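Long-range contacts in p1 (Rice yellow mottle virus, PDB 6TY0), which suppresses RNA silencing for the virus and takes part in its spread as a full-length protein, whose two unrelated zinc fingers bind zinc and probably RNA: residues 6-11 and 44-49; 24-29 and 75-80; 34-39 and 88-93; 1-6 and 29-34; 56-61 and 81-86. All blocks are in the same frame, centred on the assembly; numbering follows the deposited sequence.

Contact 1: 6-11 and 44-49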
# COMPACT_ATOMS: atom_id res chain seq x y z
N VAL A 6 -4.98 -5.81 10.68
CA VAL A 6 -5.86 -5.03 11.53
C VAL A 6 -7.05 -5.89 11.94
O VAL A 6 -7.76 -6.40 11.09
CB VAL A 6 -6.41 -3.82 10.79
CG1 VAL A 6 -7.30 -3.00 11.71
CG2 VAL A 6 -5.26 -2.97 10.24
N LEU A 7 -7.21 -6.08 13.25
CA LEU A 7 -8.32 -6.88 13.81
C LEU A 7 -9.39 -5.92 14.24
O LEU A 7 -9.10 -4.94 14.95
CB LEU A 7 -7.85 -7.69 15.00
CG LEU A 7 -8.91 -8.52 15.74
CD1 LEU A 7 -9.45 -9.65 14.88
CD2 LEU A 7 -8.26 -9.08 16.99
N ILE A 8 -10.59 -6.12 13.77
CA ILE A 8 -11.71 -5.26 14.16
C ILE A 8 -12.79 -6.08 14.88
O ILE A 8 -13.27 -7.07 14.34
CB ILE A 8 -12.28 -4.57 12.93
CG1 ILE A 8 -11.21 -3.64 12.34
CG2 ILE A 8 -13.52 -3.78 13.28
CD1 ILE A 8 -11.48 -3.35 10.91
N ARG A 9 -13.14 -5.67 16.08
CA ARG A 9 -14.24 -6.32 16.84
C ARG A 9 -15.32 -5.28 17.23
O ARG A 9 -15.02 -4.09 17.26
CB ARG A 9 -13.68 -6.97 18.09
CG ARG A 9 -12.63 -8.04 17.86
CD ARG A 9 -12.54 -8.95 19.07
NE ARG A 9 -11.19 -9.07 19.62
CZ ARG A 9 -10.57 -8.13 20.35
NH1 ARG A 9 -11.15 -6.95 20.58
NH2 ARG A 9 -9.35 -8.35 20.83
N PRO A 10 -16.55 -5.73 17.54
CA PRO A 10 -17.68 -4.82 17.71
C PRO A 10 -17.54 -3.99 18.99
O PRO A 10 -16.93 -4.43 19.97
CB PRO A 10 -18.90 -5.76 17.84
CG PRO A 10 -18.38 -7.14 17.54
CD PRO A 10 -16.93 -7.12 17.86
N THR A 11 -18.07 -2.78 18.97
CA THR A 11 -18.19 -1.99 20.23
C THR A 11 -19.21 -2.66 21.14
O THR A 11 -19.99 -3.49 20.66
CB THR A 11 -18.69 -0.59 19.91
OG1 THR A 11 -19.74 -0.70 18.93
CG2 THR A 11 -17.56 0.26 19.33
N PRO A 44 -2.58 -3.36 14.72
CA PRO A 44 -3.56 -2.86 15.66
C PRO A 44 -4.79 -3.73 15.82
O PRO A 44 -5.17 -4.49 14.91
CB PRO A 44 -4.01 -1.55 15.04
CG PRO A 44 -3.81 -1.73 13.60
CD PRO A 44 -2.61 -2.61 13.46
N SER A 45 -5.44 -3.51 16.96
CA SER A 45 -6.67 -4.17 17.34
C SER A 45 -7.67 -3.07 17.73
O SER A 45 -7.39 -2.25 18.59
CB SER A 45 -6.37 -5.08 18.52
OG SER A 45 -7.52 -5.81 18.88
N LEU A 46 -8.81 -3.02 17.03
CA LEU A 46 -9.73 -1.89 17.08
C LEU A 46 -11.15 -2.34 17.40
O LEU A 46 -11.51 -3.51 17.15
CB LEU A 46 -9.81 -1.20 15.74
CG LEU A 46 -8.51 -0.74 15.04
CD1 LEU A 46 -8.87 -0.29 13.66
CD2 LEU A 46 -7.78 0.37 15.81
N ARG A 47 -11.95 -1.40 17.89
CA ARG A 47 -13.36 -1.61 18.17
C ARG A 47 -14.10 -0.68 17.28
O ARG A 47 -13.80 0.51 17.24
CB ARG A 47 -13.70 -1.27 19.62
CG ARG A 47 -13.14 -2.23 20.63
CD ARG A 47 -14.10 -3.39 20.84
NE ARG A 47 -13.44 -4.43 21.61
CZ ARG A 47 -13.91 -5.67 21.77
NH1 ARG A 47 -15.06 -6.05 21.23
NH2 ARG A 47 -13.20 -6.53 22.48
N ALA A 48 -15.08 -1.21 16.56
CA ALA A 48 -15.93 -0.41 15.73
C ALA A 48 -17.36 -0.92 15.80
O ALA A 48 -17.63 -1.98 16.38
CB ALA A 48 -15.45 -0.47 14.29
N ASP A 49 -18.26 -0.19 15.14
CA ASP A 49 -19.69 -0.47 15.22
C ASP A 49 -20.14 -1.48 14.18
O ASP A 49 -20.17 -1.17 12.99
CB ASP A 49 -20.51 0.79 14.98
CG ASP A 49 -20.45 1.76 16.17
OD1 ASP A 49 -20.37 1.32 17.35
OD2 ASP A 49 -20.47 2.97 15.87
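Arg9 and Arg47, paired across two parallel strands and on the same face, cross obliquely, their guanidinium planes 39° apart, and Arg9 NH1 comes over one face of the Arg47 group. Both ends are donors, so Arg9 NH1 and Arg47 NH2, 2.8 Å apart, meet as like charges and not as a bond. Arg47 bends at chi2 (-87°) and crosses toward the neighbouring strand, so that its NH1 gives a straight in-plane hydrogen bond to Pro10 O, 2.8 Å away. On the face of Ile8 and Leu46 the contacts are apolar: Leu46 CD1 meets Val6 CG1 obliquely at 3.7 Å. Ile8 CG2 also touches Ala48 CB. Between the two faces runs the parallel ladder of strands 2-10 and 45-51, where Leu46 N bonds Leu7 O and Leu46 O accepts from Arg9 N. At the far end Thr11 OG1 donates to the anti lone pair of Asp49 OD1 at 2.6 Å. The paired guanidinium charges probably repel, a cost partly offset by the Pro10 carbonyl.

Contact 2: 24-29 and 75-80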
# COMPACT_ATOMS: atom_id res chain seq x y z
N THR A 24 -18.44 -12.00 14.52
CA THR A 24 -17.84 -11.47 15.73
C THR A 24 -16.57 -10.61 15.50
O THR A 24 -16.07 -9.99 16.43
CB THR A 24 -17.45 -12.64 16.67
OG1 THR A 24 -16.47 -13.48 16.04
CG2 THR A 24 -18.69 -13.47 16.99
N HIS A 25 -16.03 -10.63 14.28
CA HIS A 25 -14.81 -9.86 14.02
C HIS A 25 -14.49 -9.83 12.56
O HIS A 25 -14.93 -10.70 11.79
CB HIS A 25 -13.60 -10.44 14.80
CG HIS A 25 -13.08 -11.72 14.23
ND1 HIS A 25 -13.59 -12.95 14.58
CD2 HIS A 25 -12.07 -11.97 13.35
CE1 HIS A 25 -12.93 -13.90 13.94
NE2 HIS A 25 -12.00 -13.34 13.20
N ALA A 26 -13.70 -8.82 12.18
CA ALA A 26 -13.11 -8.76 10.83
C ALA A 26 -11.60 -8.68 10.95
O ALA A 26 -11.08 -7.98 11.80
CB ALA A 26 -13.63 -7.55 10.08
N LEU A 27 -10.90 -9.43 10.14
CA LEU A 27 -9.44 -9.38 10.11
C LEU A 27 -9.11 -8.82 8.74
O LEU A 27 -9.48 -9.42 7.75
CB LEU A 27 -8.80 -10.74 10.31
CG LEU A 27 -7.27 -10.75 10.42
CD1 LEU A 27 -6.77 -9.95 11.62
CD2 LEU A 27 -6.73 -12.17 10.55
N THR A 28 -8.47 -7.65 8.67
CA THR A 28 -8.17 -7.08 7.37
C THR A 28 -6.68 -6.79 7.32
O THR A 28 -5.97 -6.95 8.31
CB THR A 28 -9.03 -5.84 7.07
OG1 THR A 28 -8.81 -5.44 5.72
CG2 THR A 28 -8.70 -4.69 7.98
N TRP A 29 -6.19 -6.37 6.17
CA TRP A 29 -4.79 -5.96 6.18
C TRP A 29 -4.47 -4.90 5.14
O TRP A 29 -5.19 -4.71 4.15
CB TRP A 29 -3.86 -7.18 6.05
CG TRP A 29 -4.04 -7.87 4.79
CD1 TRP A 29 -3.39 -7.61 3.64
CD2 TRP A 29 -4.97 -8.92 4.52
NE1 TRP A 29 -3.86 -8.43 2.63
CE2 TRP A 29 -4.83 -9.25 3.15
CE3 TRP A 29 -5.92 -9.60 5.29
CZ2 TRP A 29 -5.59 -10.27 2.53
CZ3 TRP A 29 -6.70 -10.61 4.67
CH2 TRP A 29 -6.53 -10.91 3.30
N GLU A 75 -8.52 0.43 3.35
CA GLU A 75 -9.17 -0.79 2.92
C GLU A 75 -10.66 -0.80 3.37
O GLU A 75 -11.02 -0.29 4.46
CB GLU A 75 -8.39 -2.00 3.46
CG GLU A 75 -8.95 -3.40 3.11
CD GLU A 75 -8.98 -3.70 1.61
OE1 GLU A 75 -9.70 -3.04 0.84
OE2 GLU A 75 -8.24 -4.60 1.20
N GLN A 76 -11.50 -1.37 2.54
CA GLN A 76 -12.95 -1.58 2.88
C GLN A 76 -13.15 -2.78 3.77
O GLN A 76 -12.46 -3.76 3.60
CB GLN A 76 -13.78 -1.81 1.63
CG GLN A 76 -13.43 -0.84 0.53
CD GLN A 76 -14.47 -0.85 -0.55
OE1 GLN A 76 -14.20 -1.25 -1.69
NE2 GLN A 76 -15.68 -0.39 -0.21
N VAL A 77 -14.07 -2.68 4.72
CA VAL A 77 -14.35 -3.70 5.72
C VAL A 77 -15.86 -3.83 5.83
O VAL A 77 -16.55 -2.91 6.28
CB VAL A 77 -13.88 -3.36 7.12
CG1 VAL A 77 -14.12 -4.55 8.05
CG2 VAL A 77 -12.41 -3.01 7.15
N LYS A 78 -16.36 -4.99 5.42
CA LYS A 78 -17.78 -5.27 5.42
C LYS A 78 -18.32 -5.34 6.81
O LYS A 78 -17.72 -5.95 7.68
CB LYS A 78 -18.02 -6.62 4.74
CG LYS A 78 -17.82 -6.57 3.26
CD LYS A 78 -18.14 -7.91 2.65
CE LYS A 78 -18.13 -7.77 1.14
NZ LYS A 78 -18.20 -9.11 0.50
N TYR A 79 -19.48 -4.73 7.00
CA TYR A 79 -20.27 -4.78 8.24
C TYR A 79 -19.73 -4.10 9.46
O TYR A 79 -20.17 -4.40 10.59
CB TYR A 79 -20.65 -6.23 8.62
CG TYR A 79 -20.90 -7.12 7.43
CD1 TYR A 79 -21.87 -6.82 6.47
CD2 TYR A 79 -20.12 -8.25 7.24
CE1 TYR A 79 -22.06 -7.67 5.35
CE2 TYR A 79 -20.30 -9.09 6.17
CZ TYR A 79 -21.26 -8.80 5.23
OH TYR A 79 -21.31 -9.69 4.19
N PHE A 80 -18.71 -3.28 9.29
CA PHE A 80 -18.21 -2.49 10.39
C PHE A 80 -18.13 -1.04 9.89
O PHE A 80 -17.79 -0.77 8.72
CB PHE A 80 -16.87 -2.97 10.92
CG PHE A 80 -16.97 -4.14 11.81
CD1 PHE A 80 -17.35 -4.00 13.10
CD2 PHE A 80 -16.69 -5.40 11.33
CE1 PHE A 80 -17.43 -5.08 13.95
CE2 PHE A 80 -16.79 -6.50 12.16
CZ PHE A 80 -17.15 -6.35 13.47
O HOH W 1 -11.22 -6.07 4.56
O HOH W 2 -6.51 -6.26 2.40
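Apolar contact joins the inner side of strand 26-32 to the end of strand 70-77 and the turn that follows. Ala26 CB sits between two groups, touching Val77 CG1 at 3.7 Å and Phe80 CE2 at 3.9 Å. Val77 carries CG1 anti to its backbone N (chi1 -175°), which sends that methyl to Ala26 and leaves CG2 to meet Thr28 CG2 more loosely, at 4.2 Å. A type II turn from Val77 to Phe80 brings the phenyl ring back under the same strand, and Ile8 packs on it from strand 2-10.

Water-mediated bonds carry the polar side, for no direct hydrogen bond links the two segments. One water lies between Thr28 OG1, 2.7 Å from it, and Gln76 O, to which it donates. A second donates both to Trp29 O and to Glu75 OE2, and it hovers over one face of the indole near its rim. Thr28 OG1, anti to its own N, also lies 3.3 Å from Glu75 CG, crossing that chain obliquely.

The charge in this contact is carried by the Glu75 carboxylate. Its chain bends at chi2 (63°), OE1 accepts from Gln76 N with its anti lone pair, and OE2 takes a hydrogen bond from Met1 N of the second subunit. Apolar pairing of Ala26, Val77 and Phe80 thus gives way to a water-bridged edge, where that amino terminus probably stabilises the partly exposed carboxylate.

Contact 3: 34-39 and 88-93; sequences QTWDVD and FDVVCA. With ZN (zinc ion), chain C.
The Trp36 indole has Thr35 CG2 over one face, 3.7 Å above the plane and toward the rim, and at its edge, close to the plane, Val90 CG2, 3.9 Å from CE3. Cys92 CB comes obliquely to CZ3 at 4.0 Å, and the ring of Phe62 also meets the indole. With CG anti to the carbonyl carbon (chi1 -50°), Trp36 starts off away from segment 88-93 but its six-membered ring swings back to it. Here the loop after strand 26-32 lies against one zinc finger: Cys92 SG binds the ion at 2.4 Å, and Cys64, Cys67 and Cys95 complete a four-cysteine site built from two CxxC pairs. Just past that ligand, Ala93 N donates to Thr35 O in its carbonyl plane, 3.0 Å long with a 163° angle at the hydrogen, tying the zinc-binding loop to the short 3-10 segment at 34-35. Val38, its CG1 anti to the carbonyl carbon, fills in beside this bond, CG1 lying 3.6 Å from Val91 O, while its CG2 meets Val90 CG2.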
# COMPACT_ATOMS: atom_id res chain seq x y z
N GLN A 34 9.47 -0.52 3.38
CA GLN A 34 10.57 -0.65 4.32
C GLN A 34 10.72 0.57 5.22
O GLN A 34 11.18 0.45 6.35
CB GLN A 34 11.88 -0.88 3.54
CG GLN A 34 11.92 -2.21 2.77
CD GLN A 34 11.11 -2.30 1.46
OE1 GLN A 34 10.53 -1.32 0.93
NE2 GLN A 34 11.07 -3.52 0.92
N THR A 35 10.34 1.75 4.71
CA THR A 35 10.37 2.97 5.49
C THR A 35 9.74 2.78 6.88
O THR A 35 10.22 3.34 7.86
CB THR A 35 9.77 4.12 4.68
OG1 THR A 35 10.53 4.24 3.49
CG2 THR A 35 9.78 5.46 5.42
N TRP A 36 8.71 1.93 6.98
CA TRP A 36 7.90 1.83 8.19
C TRP A 36 8.08 0.51 8.94
O TRP A 36 7.30 0.19 9.85
CB TRP A 36 6.43 2.06 7.82
CG TRP A 36 6.27 3.27 7.01
CD1 TRP A 36 6.04 3.32 5.68
CD2 TRP A 36 6.43 4.61 7.45
NE1 TRP A 36 5.99 4.61 5.28
CE2 TRP A 36 6.23 5.43 6.34
CE3 TRP A 36 6.69 5.21 8.69
CZ2 TRP A 36 6.30 6.81 6.41
CZ3 TRP A 36 6.75 6.58 8.76
CH2 TRP A 36 6.56 7.36 7.63
N ASP A 37 9.13 -0.24 8.57
CA ASP A 37 9.59 -1.40 9.35
C ASP A 37 10.38 -0.96 10.58
O ASP A 37 11.61 -1.01 10.59
CB ASP A 37 10.49 -2.29 8.49
CG ASP A 37 9.72 -3.02 7.40
OD1 ASP A 37 8.54 -3.38 7.63
OD2 ASP A 37 10.30 -3.24 6.31
N VAL A 38 9.66 -0.51 11.60
CA VAL A 38 10.26 -0.05 12.85
C VAL A 38 9.43 -0.62 13.98
O VAL A 38 8.27 -0.97 13.74
CB VAL A 38 10.30 1.50 12.92
CG1 VAL A 38 11.22 2.05 11.85
CG2 VAL A 38 8.90 2.09 12.78
N ASP A 39 9.99 -0.70 15.19
CA ASP A 39 9.37 -1.43 16.33
C ASP A 39 7.99 -0.91 16.71
O ASP A 39 7.13 -1.68 17.10
CB ASP A 39 10.24 -1.37 17.60
CG ASP A 39 11.37 -2.37 17.60
OD1 ASP A 39 11.89 -2.74 16.52
OD2 ASP A 39 11.76 -2.80 18.71
N PHE A 88 0.17 6.03 12.77
CA PHE A 88 1.51 5.70 13.23
C PHE A 88 2.35 6.94 13.04
O PHE A 88 2.82 7.22 11.93
CB PHE A 88 2.08 4.54 12.41
CG PHE A 88 1.41 3.24 12.72
CD1 PHE A 88 1.54 2.67 13.98
CD2 PHE A 88 0.61 2.61 11.80
CE1 PHE A 88 0.90 1.48 14.29
CE2 PHE A 88 -0.06 1.44 12.10
CZ PHE A 88 0.10 0.85 13.34
N ASP A 89 2.47 7.70 14.13
CA ASP A 89 3.38 8.85 14.21
C ASP A 89 4.65 8.36 14.86
O ASP A 89 4.72 8.25 16.07
CB ASP A 89 2.73 9.99 15.00
CG ASP A 89 1.45 10.51 14.33
OD1 ASP A 89 1.51 10.84 13.14
OD2 ASP A 89 0.40 10.52 14.97
N VAL A 90 5.66 8.05 14.04
CA VAL A 90 6.80 7.31 14.52
C VAL A 90 8.06 7.90 13.93
O VAL A 90 8.00 8.81 13.14
CB VAL A 90 6.68 5.83 14.10
CG1 VAL A 90 5.42 5.22 14.69
CG2 VAL A 90 6.70 5.69 12.58
N VAL A 91 9.20 7.39 14.35
CA VAL A 91 10.49 7.73 13.75
C VAL A 91 10.72 6.70 12.67
O VAL A 91 10.74 5.49 12.95
CB VAL A 91 11.65 7.76 14.78
CG1 VAL A 91 12.96 8.08 14.11
CG2 VAL A 91 11.34 8.76 15.90
N CYS A 92 10.89 7.16 11.44
CA CYS A 92 10.96 6.25 10.28
C CYS A 92 12.33 5.54 10.25
O CYS A 92 13.23 5.88 11.04
CB CYS A 92 10.71 7.00 8.97
SG CYS A 92 12.19 7.88 8.34
N ALA A 93 12.47 4.53 9.39
CA ALA A 93 13.72 3.75 9.31
C ALA A 93 14.95 4.58 8.94
O ALA A 93 16.04 4.25 9.30
CB ALA A 93 13.56 2.56 8.35
ZN ZN C . 12.04 10.19 8.97

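Contact 4: 1-6 and 29-34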
# COMPACT_ATOMS: atom_id res chain seq x y z
N MET A 1 8.00 -4.62 1.37
CA MET A 1 6.58 -5.11 1.32
C MET A 1 6.28 -5.82 2.61
O MET A 1 6.72 -6.95 2.78
CB MET A 1 6.40 -6.09 0.15
CG MET A 1 4.95 -6.38 -0.19
SD MET A 1 4.13 -4.79 -0.42
CE MET A 1 4.68 -4.35 -2.07
N THR A 2 5.61 -5.16 3.55
CA THR A 2 5.29 -5.77 4.84
C THR A 2 3.77 -5.68 5.04
O THR A 2 3.18 -4.63 4.82
CB THR A 2 5.99 -5.05 6.02
OG1 THR A 2 7.40 -4.97 5.79
CG2 THR A 2 5.71 -5.77 7.37
N ARG A 3 3.15 -6.78 5.44
CA ARG A 3 1.72 -6.82 5.71
C ARG A 3 1.46 -6.27 7.12
O ARG A 3 2.14 -6.65 8.07
CB ARG A 3 1.21 -8.24 5.63
CG ARG A 3 -0.29 -8.40 5.71
CD ARG A 3 -0.62 -9.86 6.01
NE ARG A 3 -0.17 -10.79 4.96
CZ ARG A 3 -0.97 -11.41 4.07
NH1 ARG A 3 -2.29 -11.20 4.04
NH2 ARG A 3 -0.44 -12.26 3.19
N LEU A 4 0.54 -5.33 7.25
CA LEU A 4 0.05 -4.93 8.59
C LEU A 4 -1.41 -5.40 8.73
O LEU A 4 -2.28 -4.94 8.00
CB LEU A 4 0.09 -3.42 8.74
CG LEU A 4 -0.35 -2.97 10.13
CD1 LEU A 4 0.86 -2.86 11.03
CD2 LEU A 4 -1.06 -1.64 10.04
N GLU A 5 -1.63 -6.33 9.64
CA GLU A 5 -2.93 -6.86 9.94
C GLU A 5 -3.69 -5.98 10.93
O GLU A 5 -3.12 -5.50 11.91
CB GLU A 5 -2.81 -8.26 10.56
CG GLU A 5 -2.07 -9.27 9.69
CD GLU A 5 -2.44 -10.73 9.97
OE1 GLU A 5 -3.07 -11.02 11.01
OE2 GLU A 5 -2.10 -11.58 9.12
N VAL A 6 -4.98 -5.81 10.68
CA VAL A 6 -5.86 -5.03 11.53
C VAL A 6 -7.05 -5.89 11.94
O VAL A 6 -7.76 -6.40 11.09
CB VAL A 6 -6.41 -3.82 10.79
CG1 VAL A 6 -7.30 -3.00 11.71
CG2 VAL A 6 -5.26 -2.97 10.24
N TRP A 29 -6.19 -6.37 6.17
CA TRP A 29 -4.79 -5.96 6.18
C TRP A 29 -4.47 -4.90 5.14
O TRP A 29 -5.19 -4.71 4.15
CB TRP A 29 -3.86 -7.18 6.05
CG TRP A 29 -4.04 -7.87 4.79
CD1 TRP A 29 -3.39 -7.61 3.64
CD2 TRP A 29 -4.97 -8.92 4.52
NE1 TRP A 29 -3.86 -8.43 2.63
CE2 TRP A 29 -4.83 -9.25 3.15
CE3 TRP A 29 -5.92 -9.60 5.29
CZ2 TRP A 29 -5.59 -10.27 2.53
CZ3 TRP A 29 -6.70 -10.61 4.67
CH2 TRP A 29 -6.53 -10.91 3.30
N VAL A 30 -3.38 -4.21 5.43
CA VAL A 30 -2.80 -3.26 4.46
C VAL A 30 -1.33 -3.59 4.37
O VAL A 30 -0.83 -4.45 5.12
CB VAL A 30 -3.01 -1.77 4.87
CG1 VAL A 30 -4.47 -1.45 4.99
CG2 VAL A 30 -2.33 -1.41 6.17
N TRP A 31 -0.67 -2.90 3.45
CA TRP A 31 0.76 -3.07 3.20
C TRP A 31 1.53 -1.77 3.32
O TRP A 31 1.01 -0.67 3.03
CB TRP A 31 0.95 -3.58 1.78
CG TRP A 31 0.15 -4.83 1.50
CD1 TRP A 31 -1.16 -4.90 1.04
CD2 TRP A 31 0.59 -6.18 1.65
NE1 TRP A 31 -1.54 -6.21 0.91
CE2 TRP A 31 -0.50 -7.03 1.28
CE3 TRP A 31 1.81 -6.77 2.07
CZ2 TRP A 31 -0.42 -8.41 1.32
CZ3 TRP A 31 1.90 -8.19 2.11
CH2 TRP A 31 0.77 -8.99 1.74
N HIS A 32 2.78 -1.89 3.72
CA HIS A 32 3.66 -0.76 3.74
C HIS A 32 5.09 -1.16 3.37
O HIS A 32 5.44 -2.33 3.39
CB HIS A 32 3.62 -0.12 5.12
CG HIS A 32 4.19 -0.96 6.21
ND1 HIS A 32 5.55 -1.13 6.39
CD2 HIS A 32 3.59 -1.60 7.24
CE1 HIS A 32 5.76 -1.84 7.48
NE2 HIS A 32 4.59 -2.16 8.00
N SER A 33 5.89 -0.17 3.05
CA SER A 33 7.25 -0.33 2.60
C SER A 33 8.20 -0.40 3.75
O SER A 33 7.83 -0.32 4.93
CB SER A 33 7.62 0.85 1.67
OG SER A 33 7.79 2.04 2.44
N GLN A 34 9.47 -0.52 3.38
CA GLN A 34 10.57 -0.65 4.32
C GLN A 34 10.72 0.57 5.22
O GLN A 34 11.18 0.45 6.35
CB GLN A 34 11.88 -0.88 3.54
CG GLN A 34 11.92 -2.21 2.77
CD GLN A 34 11.11 -2.30 1.46
OE1 GLN A 34 10.53 -1.32 0.93
NE2 GLN A 34 11.07 -3.52 0.92
O HOH W 3 8.37 -3.40 3.87
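Packing is tight along the ladder and around the His32 ring. Thr2 pairs with His32 and Leu4 with Val30 through four hydrogen bonds, the shortest Leu4 N to Val30 O at 2.7 Å. Thr2 CB lies over one face of the imidazole, 3.5 Å from His32 CE1. Leu4 CB approaches the same ring at its edge, near the plane. A chi1 of 67° sets the ring over Thr2, and chi2 (76°) turns ND1 to Ser33 O, to which it donates at 2.8 Å, in the ring plane and on a lone pair; that bond fixes the ring's rotation. Strands 2-10 and 26-32 are antiparallel neighbours here, at the edge of a mixed four-stranded sheet, with Leu4, Val30 and His32 on its inner face.

The other face is more exposed yet still closely packed. Arg3, bent at chi3 (-63°), sets NH1 over the centre of the Trp29 indole, 3.3 Å from CE2, in a cation-pi contact. Its CB makes a CH-pi contact with the six-membered ring of Trp31, 3.6 Å from CZ3, while Trp31 CH2 covers one face of the guanidinium. Trp31 also stacks on Trp31 of the second subunit. Looseness comes at the poorly ordered Met1, whose sulfur reaches the Trp31 ring obliquely. Met1 N bonds a water shared with Thr2 OG1, a hydroxyl that also bonds Asp37 OD1.

Contact 5: 56-61 and 81-86; sequences GWVSVS and TNIPPV
Two backbone hydrogen bonds hold Val86 to strand 54-64: Val86 N donates to Ser59 O at 3.0 Å, nearly along the C=O axis, and Ser61 N gives back an equally long, straight bond to Val86 O. This is a parallel bridge, Val60 opposite Val86. Beside it a water donates to Val86 O and lies in hydrogen-bonding contact with both serine hydroxyls, Ser59 OG and Ser61 OG. Around Val58 and Ile83 the chains part and waters replace direct bonds; they close again at Gly56 and Thr81. One water accepts from Ile83 N at 2.6 Å and donates to Trp57 O; another accepts from Ser59 N and donates to Ile83 O.

Packing lies outside this polar seam. Ile83 CG2 crosses Val58 CG2 obliquely at 3.9 Å, and its CD1, on an extended chi2 (172°), reaches Trp57 O at 3.6 Å. Val60 and Val86 run side by side, CG1 to CG1 at 4.1 Å. Loop 82-85 thus satisfies backbone polar atoms through water while Val86 bonds directly, and apolar Ile83 and Val86 meet Leu46 of the other sheet.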
# COMPACT_ATOMS: atom_id res chain seq x y z
N GLY A 56 -17.51 -0.22 5.80
CA GLY A 56 -16.70 0.92 6.30
C GLY A 56 -15.30 0.92 5.74
O GLY A 56 -14.81 -0.12 5.24
N TRP A 57 -14.65 2.07 5.80
CA TRP A 57 -13.23 2.19 5.50
C TRP A 57 -12.42 2.19 6.79
O TRP A 57 -12.81 2.78 7.81
CB TRP A 57 -12.93 3.49 4.79
CG TRP A 57 -13.37 3.59 3.38
CD1 TRP A 57 -14.46 4.28 2.90
CD2 TRP A 57 -12.70 3.04 2.22
NE1 TRP A 57 -14.51 4.19 1.51
CE2 TRP A 57 -13.45 3.44 1.08
CE3 TRP A 57 -11.56 2.24 2.04
CZ2 TRP A 57 -13.08 3.07 -0.22
CZ3 TRP A 57 -11.19 1.87 0.74
CH2 TRP A 57 -11.96 2.29 -0.37
N VAL A 58 -11.34 1.45 6.76
CA VAL A 58 -10.31 1.57 7.76
C VAL A 58 -9.18 2.35 7.06
O VAL A 58 -8.85 2.06 5.91
CB VAL A 58 -9.82 0.23 8.33
CG1 VAL A 58 -9.19 -0.67 7.29
CG2 VAL A 58 -8.85 0.47 9.48
N SER A 59 -8.69 3.39 7.69
CA SER A 59 -7.57 4.14 7.11
C SER A 59 -6.36 4.02 8.00
O SER A 59 -6.46 3.99 9.25
CB SER A 59 -7.95 5.61 6.94
OG SER A 59 -7.98 6.25 8.21
N VAL A 60 -5.20 3.91 7.38
CA VAL A 60 -3.99 3.77 8.14
C VAL A 60 -3.01 4.77 7.57
O VAL A 60 -2.69 4.72 6.39
CB VAL A 60 -3.44 2.34 8.09
CG1 VAL A 60 -2.24 2.17 9.00
CG2 VAL A 60 -4.52 1.32 8.46
N SER A 61 -2.57 5.68 8.44
CA SER A 61 -1.64 6.73 8.11
C SER A 61 -0.33 6.50 8.81
O SER A 61 -0.28 6.19 10.00
CB SER A 61 -2.17 8.09 8.60
OG SER A 61 -3.48 8.28 8.06
N THR A 81 -18.45 -0.14 10.80
CA THR A 81 -18.55 1.25 10.43
C THR A 81 -17.98 2.13 11.57
O THR A 81 -17.75 1.64 12.69
CB THR A 81 -20.02 1.51 10.01
OG1 THR A 81 -20.04 2.58 9.07
CG2 THR A 81 -20.93 1.79 11.21
N ASN A 82 -17.73 3.42 11.30
CA ASN A 82 -17.06 4.29 12.31
C ASN A 82 -15.78 3.68 12.83
O ASN A 82 -15.54 3.64 14.04
CB ASN A 82 -17.95 4.57 13.50
CG ASN A 82 -19.27 5.17 13.10
OD1 ASN A 82 -19.34 6.01 12.20
ND2 ASN A 82 -20.35 4.70 13.74
N ILE A 83 -14.97 3.16 11.91
CA ILE A 83 -13.78 2.46 12.33
C ILE A 83 -12.74 3.54 12.75
O ILE A 83 -12.45 4.44 11.98
CB ILE A 83 -13.24 1.58 11.18
CG1 ILE A 83 -14.34 0.57 10.71
CG2 ILE A 83 -12.01 0.82 11.66
CD1 ILE A 83 -13.97 -0.21 9.44
N PRO A 84 -12.19 3.44 13.96
CA PRO A 84 -11.23 4.49 14.33
C PRO A 84 -10.05 4.57 13.31
O PRO A 84 -9.52 3.54 12.90
CB PRO A 84 -10.73 4.07 15.71
CG PRO A 84 -11.74 3.07 16.23
CD PRO A 84 -12.33 2.41 15.01
N PRO A 85 -9.68 5.79 12.90
CA PRO A 85 -8.47 6.03 12.09
C PRO A 85 -7.25 5.51 12.81
O PRO A 85 -7.16 5.63 14.01
CB PRO A 85 -8.38 7.56 12.02
CG PRO A 85 -9.71 8.08 12.49
CD PRO A 85 -10.25 7.05 13.43
N VAL A 86 -6.33 4.85 12.12
CA VAL A 86 -5.09 4.36 12.74
C VAL A 86 -3.97 5.29 12.31
O VAL A 86 -3.84 5.60 11.12
CB VAL A 86 -4.75 2.94 12.27
CG1 VAL A 86 -3.45 2.44 12.94
CG2 VAL A 86 -5.93 2.01 12.55
O HOH W 4 -15.32 3.30 9.35
O HOH W 5 -10.26 3.99 10.10
O HOH W 6 -5.59 7.08 9.30

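In this N-terminal part of p1 two mixed sheets face each other, and the five contacts lie within and between them. Contacts 1 and 4 share strand 2-10 and Val6, lie about 17 Å apart centre to centre, and join it to strands 45-51 and 26-32 in the four-stranded sheet. Contact 5 belongs to the three-stranded sheet, and contact 2, about 10 Å from it, crosses between the two. Contact 3 lies at the far end by a zinc ion, about 23 Å from contact 1, sharing Gln34 with contact 4. Along the chain contact 1 closes before contact 5 opens, whereas contacts 1 and 2 interleave. Contacts 2, 3 and 4 also touch the second subunit, which suggests that the packed sheets bring the zinc site close to the subunit interface.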